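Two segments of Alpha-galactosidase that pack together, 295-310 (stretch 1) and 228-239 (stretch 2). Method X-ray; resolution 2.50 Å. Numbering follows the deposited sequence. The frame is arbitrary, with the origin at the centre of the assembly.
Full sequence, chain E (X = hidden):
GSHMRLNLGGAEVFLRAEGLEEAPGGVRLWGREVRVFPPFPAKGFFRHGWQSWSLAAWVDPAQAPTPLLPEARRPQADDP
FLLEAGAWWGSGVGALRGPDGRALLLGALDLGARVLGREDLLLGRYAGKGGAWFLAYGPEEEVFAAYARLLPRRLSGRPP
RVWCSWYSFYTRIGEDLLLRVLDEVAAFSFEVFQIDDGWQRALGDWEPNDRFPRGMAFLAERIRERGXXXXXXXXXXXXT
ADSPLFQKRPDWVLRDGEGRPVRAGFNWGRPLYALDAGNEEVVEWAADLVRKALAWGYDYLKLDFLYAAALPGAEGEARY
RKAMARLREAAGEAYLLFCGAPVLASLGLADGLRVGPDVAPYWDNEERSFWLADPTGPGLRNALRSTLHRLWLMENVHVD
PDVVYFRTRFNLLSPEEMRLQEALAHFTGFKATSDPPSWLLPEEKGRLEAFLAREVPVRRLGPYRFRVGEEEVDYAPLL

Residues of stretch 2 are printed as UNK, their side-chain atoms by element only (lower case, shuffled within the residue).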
# COMPACT_ATOMS: atom_id res chain seq x y z
N ALA E 295 42.11 13.44 -39.15
CA ALA E 295 43.55 13.67 -39.21
C ALA E 295 44.32 12.38 -39.03
O ALA E 295 45.40 12.21 -39.60
CB ALA E 295 43.97 14.68 -38.14
N TRP E 296 43.76 11.44 -38.27
CA TRP E 296 44.37 10.14 -38.07
C TRP E 296 44.38 9.29 -39.33
O TRP E 296 45.13 8.32 -39.39
CB TRP E 296 43.63 9.39 -36.97
CG TRP E 296 44.09 9.75 -35.61
CD1 TRP E 296 45.21 10.42 -35.28
CD2 TRP E 296 43.43 9.42 -34.37
NE1 TRP E 296 45.30 10.55 -33.91
CE2 TRP E 296 44.21 9.95 -33.33
CE3 TRP E 296 42.24 8.74 -34.05
CZ2 TRP E 296 43.86 9.81 -31.99
CZ3 TRP E 296 41.90 8.61 -32.72
CH2 TRP E 296 42.71 9.14 -31.70
N GLY E 297 43.54 9.61 -40.32
CA GLY E 297 43.42 8.78 -41.51
C GLY E 297 42.08 8.09 -41.71
O GLY E 297 41.86 7.51 -42.78
N TYR E 298 41.18 8.13 -40.72
CA TYR E 298 39.87 7.52 -40.85
C TYR E 298 38.91 8.47 -41.55
O TYR E 298 38.79 9.63 -41.14
CB TYR E 298 39.32 7.13 -39.48
CG TYR E 298 40.24 6.20 -38.73
CD1 TYR E 298 41.31 6.69 -38.01
CD2 TYR E 298 40.05 4.83 -38.78
CE1 TYR E 298 42.16 5.84 -37.34
CE2 TYR E 298 40.89 3.97 -38.10
CZ TYR E 298 41.94 4.49 -37.39
OH TYR E 298 42.78 3.64 -36.72
N ASP E 299 38.21 7.98 -42.58
CA ASP E 299 37.15 8.77 -43.22
C ASP E 299 35.81 8.03 -43.27
O ASP E 299 34.91 8.43 -44.02
CB ASP E 299 37.57 9.19 -44.63
CG ASP E 299 37.86 8.00 -45.53
OD1 ASP E 299 38.10 6.89 -45.01
OD2 ASP E 299 37.85 8.18 -46.77
N TYR E 300 35.67 6.96 -42.50
CA TYR E 300 34.39 6.30 -42.25
C TYR E 300 34.23 6.22 -40.74
O TYR E 300 35.09 5.65 -40.06
CB TYR E 300 34.36 4.91 -42.92
CG TYR E 300 33.10 4.09 -42.74
CD1 TYR E 300 32.77 3.52 -41.51
CD2 TYR E 300 32.25 3.85 -43.82
CE1 TYR E 300 31.62 2.76 -41.36
CE2 TYR E 300 31.09 3.09 -43.68
CZ TYR E 300 30.79 2.54 -42.45
OH TYR E 300 29.65 1.80 -42.30
N LEU E 301 33.19 6.84 -40.21
CA LEU E 301 33.02 6.95 -38.76
C LEU E 301 31.68 6.37 -38.34
O LEU E 301 30.64 6.70 -38.92
CB LEU E 301 33.12 8.40 -38.30
CG LEU E 301 34.43 9.10 -38.66
CD1 LEU E 301 34.39 10.57 -38.21
CD2 LEU E 301 35.60 8.34 -38.02
N LYS E 302 31.71 5.51 -37.34
CA LYS E 302 30.50 4.95 -36.75
C LYS E 302 30.25 5.68 -35.44
O LYS E 302 30.96 5.48 -34.45
CB LYS E 302 30.62 3.44 -36.54
CG LYS E 302 29.36 2.76 -36.01
CD LYS E 302 29.54 1.24 -35.96
CE LYS E 302 28.45 0.53 -35.16
NZ LYS E 302 28.66 -0.96 -35.09
N LEU E 303 29.27 6.56 -35.46
CA LEU E 303 28.92 7.38 -34.31
C LEU E 303 27.76 6.69 -33.62
O LEU E 303 26.69 6.53 -34.21
CB LEU E 303 28.57 8.80 -34.74
CG LEU E 303 29.68 9.45 -35.58
CD1 LEU E 303 29.31 10.89 -36.00
CD2 LEU E 303 31.00 9.42 -34.82
N ASP E 304 27.98 6.27 -32.39
CA ASP E 304 27.09 5.35 -31.72
C ASP E 304 26.48 6.00 -30.49
O ASP E 304 26.98 7.02 -30.00
CB ASP E 304 27.83 4.08 -31.31
CG ASP E 304 26.94 2.84 -31.27
OD1 ASP E 304 25.68 2.96 -31.27
OD2 ASP E 304 27.52 1.74 -31.24
N PHE E 305 25.39 5.39 -30.00
CA PHE E 305 24.70 5.85 -28.80
C PHE E 305 24.29 7.30 -28.93
O PHE E 305 24.34 8.05 -27.96
CB PHE E 305 25.56 5.65 -27.55
CG PHE E 305 25.75 4.21 -27.17
CD1 PHE E 305 26.66 3.42 -27.86
CD2 PHE E 305 25.02 3.65 -26.14
CE1 PHE E 305 26.84 2.08 -27.52
CE2 PHE E 305 25.20 2.31 -25.79
CZ PHE E 305 26.11 1.52 -26.48
N LEU E 306 23.91 7.71 -30.14
CA LEU E 306 23.59 9.10 -30.41
C LEU E 306 22.29 9.55 -29.76
O LEU E 306 22.03 10.76 -29.71
CB LEU E 306 23.53 9.33 -31.92
CG LEU E 306 24.84 9.23 -32.73
CD1 LEU E 306 24.54 9.47 -34.20
CD2 LEU E 306 25.85 10.23 -32.23
N TYR E 307 21.47 8.61 -29.26
CA TYR E 307 20.33 9.01 -28.42
C TYR E 307 20.78 9.84 -27.22
O TYR E 307 20.01 10.66 -26.71
CB TYR E 307 19.57 7.76 -27.95
CG TYR E 307 20.30 7.02 -26.84
CD1 TYR E 307 20.12 7.36 -25.51
CD2 TYR E 307 21.19 6.01 -27.15
CE1 TYR E 307 20.82 6.71 -24.51
CE2 TYR E 307 21.89 5.36 -26.15
CZ TYR E 307 21.70 5.71 -24.84
OH TYR E 307 22.40 5.06 -23.87
N ALA E 308 22.01 9.64 -26.73
CA ALA E 308 22.45 10.39 -25.56
C ALA E 308 22.42 11.89 -25.82
O ALA E 308 22.16 12.68 -24.90
CB ALA E 308 23.85 9.95 -25.14
N ALA E 309 22.65 12.32 -27.06
CA ALA E 309 22.62 13.73 -27.39
C ALA E 309 21.21 14.31 -27.49
O ALA E 309 21.07 15.53 -27.61
CB ALA E 309 23.37 13.96 -28.71
N ALA E 310 20.18 13.46 -27.46
CA ALA E 310 18.81 13.92 -27.65
C ALA E 310 17.92 13.64 -26.45
O ALA E 310 16.70 13.81 -26.53
CB ALA E 310 18.20 13.29 -28.91
N UNK E 228 42.21 -0.12 -48.59
CA UNK E 228 40.97 -0.01 -47.85
C UNK E 228 40.89 1.32 -47.12
O UNK E 228 41.89 1.81 -46.57
c UNK E 228 40.58 -2.54 -47.43
c UNK E 228 39.14 -2.65 -47.82
c UNK E 228 40.83 -1.15 -46.84
c UNK E 228 40.95 -3.62 -46.42
N UNK E 229 39.70 1.92 -47.13
CA UNK E 229 39.41 3.03 -46.24
C UNK E 229 39.35 2.54 -44.80
O UNK E 229 38.94 1.41 -44.52
n UNK E 229 34.40 7.13 -46.90
c UNK E 229 38.04 4.30 -47.99
c UNK E 229 36.60 4.60 -48.38
c UNK E 229 38.09 3.69 -46.61
n UNK E 229 34.12 5.87 -48.79
c UNK E 229 34.85 6.20 -47.73
n UNK E 229 36.02 5.62 -47.51
N UNK E 230 39.75 3.41 -43.88
CA UNK E 230 39.82 3.07 -42.47
C UNK E 230 38.60 3.63 -41.74
O UNK E 230 38.22 4.78 -41.94
c UNK E 230 41.12 3.62 -41.87
N UNK E 231 38.01 2.80 -40.88
CA UNK E 231 36.80 3.17 -40.16
C UNK E 231 37.02 3.08 -38.66
O UNK E 231 37.74 2.20 -38.19
N UNK E 232 36.40 4.01 -37.92
CA UNK E 232 36.55 4.07 -36.47
C UNK E 232 35.21 4.38 -35.82
O UNK E 232 34.36 5.07 -36.39
c UNK E 232 38.19 5.15 -34.65
c UNK E 232 39.10 6.37 -34.51
c UNK E 232 37.62 5.10 -36.07
c UNK E 232 38.97 3.90 -34.30
N UNK E 233 35.04 3.87 -34.59
CA UNK E 233 33.81 3.93 -33.81
C UNK E 233 33.96 4.89 -32.64
O UNK E 233 34.95 4.84 -31.92
c UNK E 233 32.36 2.53 -30.89
c UNK E 233 33.02 2.92 -28.61
c UNK E 233 32.33 2.38 -32.31
c UNK E 233 31.05 2.05 -32.63
c UNK E 233 31.06 2.28 -30.41
c UNK E 233 31.72 2.68 -28.18
c UNK E 233 33.36 2.85 -29.96
c UNK E 233 30.72 2.35 -29.06
c UNK E 233 33.49 2.52 -33.27
n UNK E 233 30.27 1.99 -31.50
N UNK E 234 32.95 5.74 -32.43
CA UNK E 234 32.86 6.58 -31.23
C UNK E 234 31.46 6.52 -30.64
O UNK E 234 30.49 6.24 -31.34
c UNK E 234 33.19 8.05 -31.51
c UNK E 234 35.97 8.45 -34.02
c UNK E 234 37.06 8.71 -33.19
c UNK E 234 34.72 8.25 -33.47
c UNK E 234 34.54 8.28 -32.09
c UNK E 234 36.88 8.75 -31.80
c UNK E 234 35.62 8.53 -31.27
N UNK E 235 31.36 6.83 -29.34
CA UNK E 235 30.10 7.14 -28.66
C UNK E 235 30.27 8.52 -28.06
O UNK E 235 30.46 8.67 -26.84
c UNK E 235 29.74 6.10 -27.59
N UNK E 236 30.21 9.58 -28.89
CA UNK E 236 30.81 10.86 -28.48
C UNK E 236 30.13 11.55 -27.30
O UNK E 236 30.82 12.27 -26.56
c UNK E 236 29.73 9.59 -30.28
c UNK E 236 29.68 11.04 -30.61
c UNK E 236 30.72 11.71 -29.76
N UNK E 237 28.83 11.36 -27.07
CA UNK E 237 28.13 12.06 -26.00
C UNK E 237 27.84 11.18 -24.79
O UNK E 237 26.99 11.53 -23.96
c UNK E 237 26.95 13.23 -28.94
c UNK E 237 26.83 12.65 -26.52
c UNK E 237 27.49 15.87 -28.36
c UNK E 237 27.03 13.64 -27.62
c UNK E 237 27.14 14.12 -29.95
c UNK E 237 27.40 15.44 -29.67
c UNK E 237 27.31 14.96 -27.33
N UNK E 238 28.56 10.07 -24.65
CA UNK E 238 28.33 9.11 -23.60
C UNK E 238 29.52 9.09 -22.66
O UNK E 238 30.67 9.17 -23.10
c UNK E 238 25.75 7.28 -23.52
c UNK E 238 28.09 7.72 -24.18
c UNK E 238 27.15 6.76 -23.47
c UNK E 238 27.25 5.42 -24.14
N UNK E 239 29.26 8.95 -21.37
CA UNK E 239 30.30 9.00 -20.36
C UNK E 239 29.83 8.20 -19.15
O UNK E 239 28.64 8.01 -18.95
c UNK E 239 30.60 10.48 -20.02
c UNK E 239 29.51 11.08 -19.15
c UNK E 239 31.94 10.63 -19.40
O HOH W 1 26.89 9.31 -28.24

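Position 228 has four side-chain carbons, forked at the second. They touch nothing on stretch 1. This is Leu 228.

Position 229 has three carbons, a nitrogen, then a carbon carrying two more nitrogens. That guanidinium lies beside the acid of Asp 299. It is Arg 229. Its NE forms a salt bridge with Asp 299 OD2 at 3.2 Å, and its NH2 donates to Asp 299 O at 3.2 Å.

Position 230 has a single carbon, CB, 3.5 Å from Tyr 298 CD2. This is Ala 230. Its carbonyl O takes weak hydrogen bonds from Asp 299 N (3.3 Å) and Tyr 300 N (3.4 Å).

Position 231 has no side-chain atoms, and its CA makes a CA-H...O contact with Tyr 300 O at 3.0 Å. It is Gly 231. A CB here would sit 3.3 Å from Tyr 300 CD1, which is tight.

Position 232 has four carbons, forked at the second. Its CB lies over one face of the Tyr 298 ring, 4.0 Å from the centroid. This is Leu 232. Its CD2 meets the ring edge of Trp 296, 4.0 Å from CE3.

Position 233 has one carbon, then fused five- and six-membered rings with eight carbons and one nitrogen. The ring nitrogen lies 2.8 Å from Asp 304 OD2. Only tryptophan fits: Trp 233.

Position 234 has one carbon and a six-carbon ring. A ring carbon lies 4.0 Å from Leu 301 CD2. It is Phe 234.

Position 235 has one carbon, 4.1 Å from Phe 305 CD1. This is Ala 235, which opens a type I turn.

Position 236 has three carbons closing a ring onto the backbone N. A ring carbon lies 4.2 Å from Leu 306 CD2. It is Pro 236.

Position 237 has one carbon and a six-carbon ring, with Ala 309 CB over one face, 3.9 Å from the ring centroid. It is Phe 237.

Position 238 has four carbons, forked at the second. A terminal carbon lies 3.5 Å from Phe 305 CD2. It is Leu 238.

Position 239 has one carbon carrying two more, out of reach of stretch 1. It is Val 239.

Two parallel strands build the contact. Leu 232 N donates to Tyr 300 O (3.0 Å), Lys 302 N to Leu 232 O (2.8 Å), and Phe 234 N to Lys 302 O (2.8 Å). These alternating bonds set the register. It places Leu 301, Leu 303, Leu 232 and Phe 234 on one face, where they pack together. Near the ends of the pairing, the Arg 229 salt bridge and the Trp 233 NE1 bond to Asp 304 OD2 add polar ties.

Stretch 2, residues 228-239: LRAGLWFAPFLV
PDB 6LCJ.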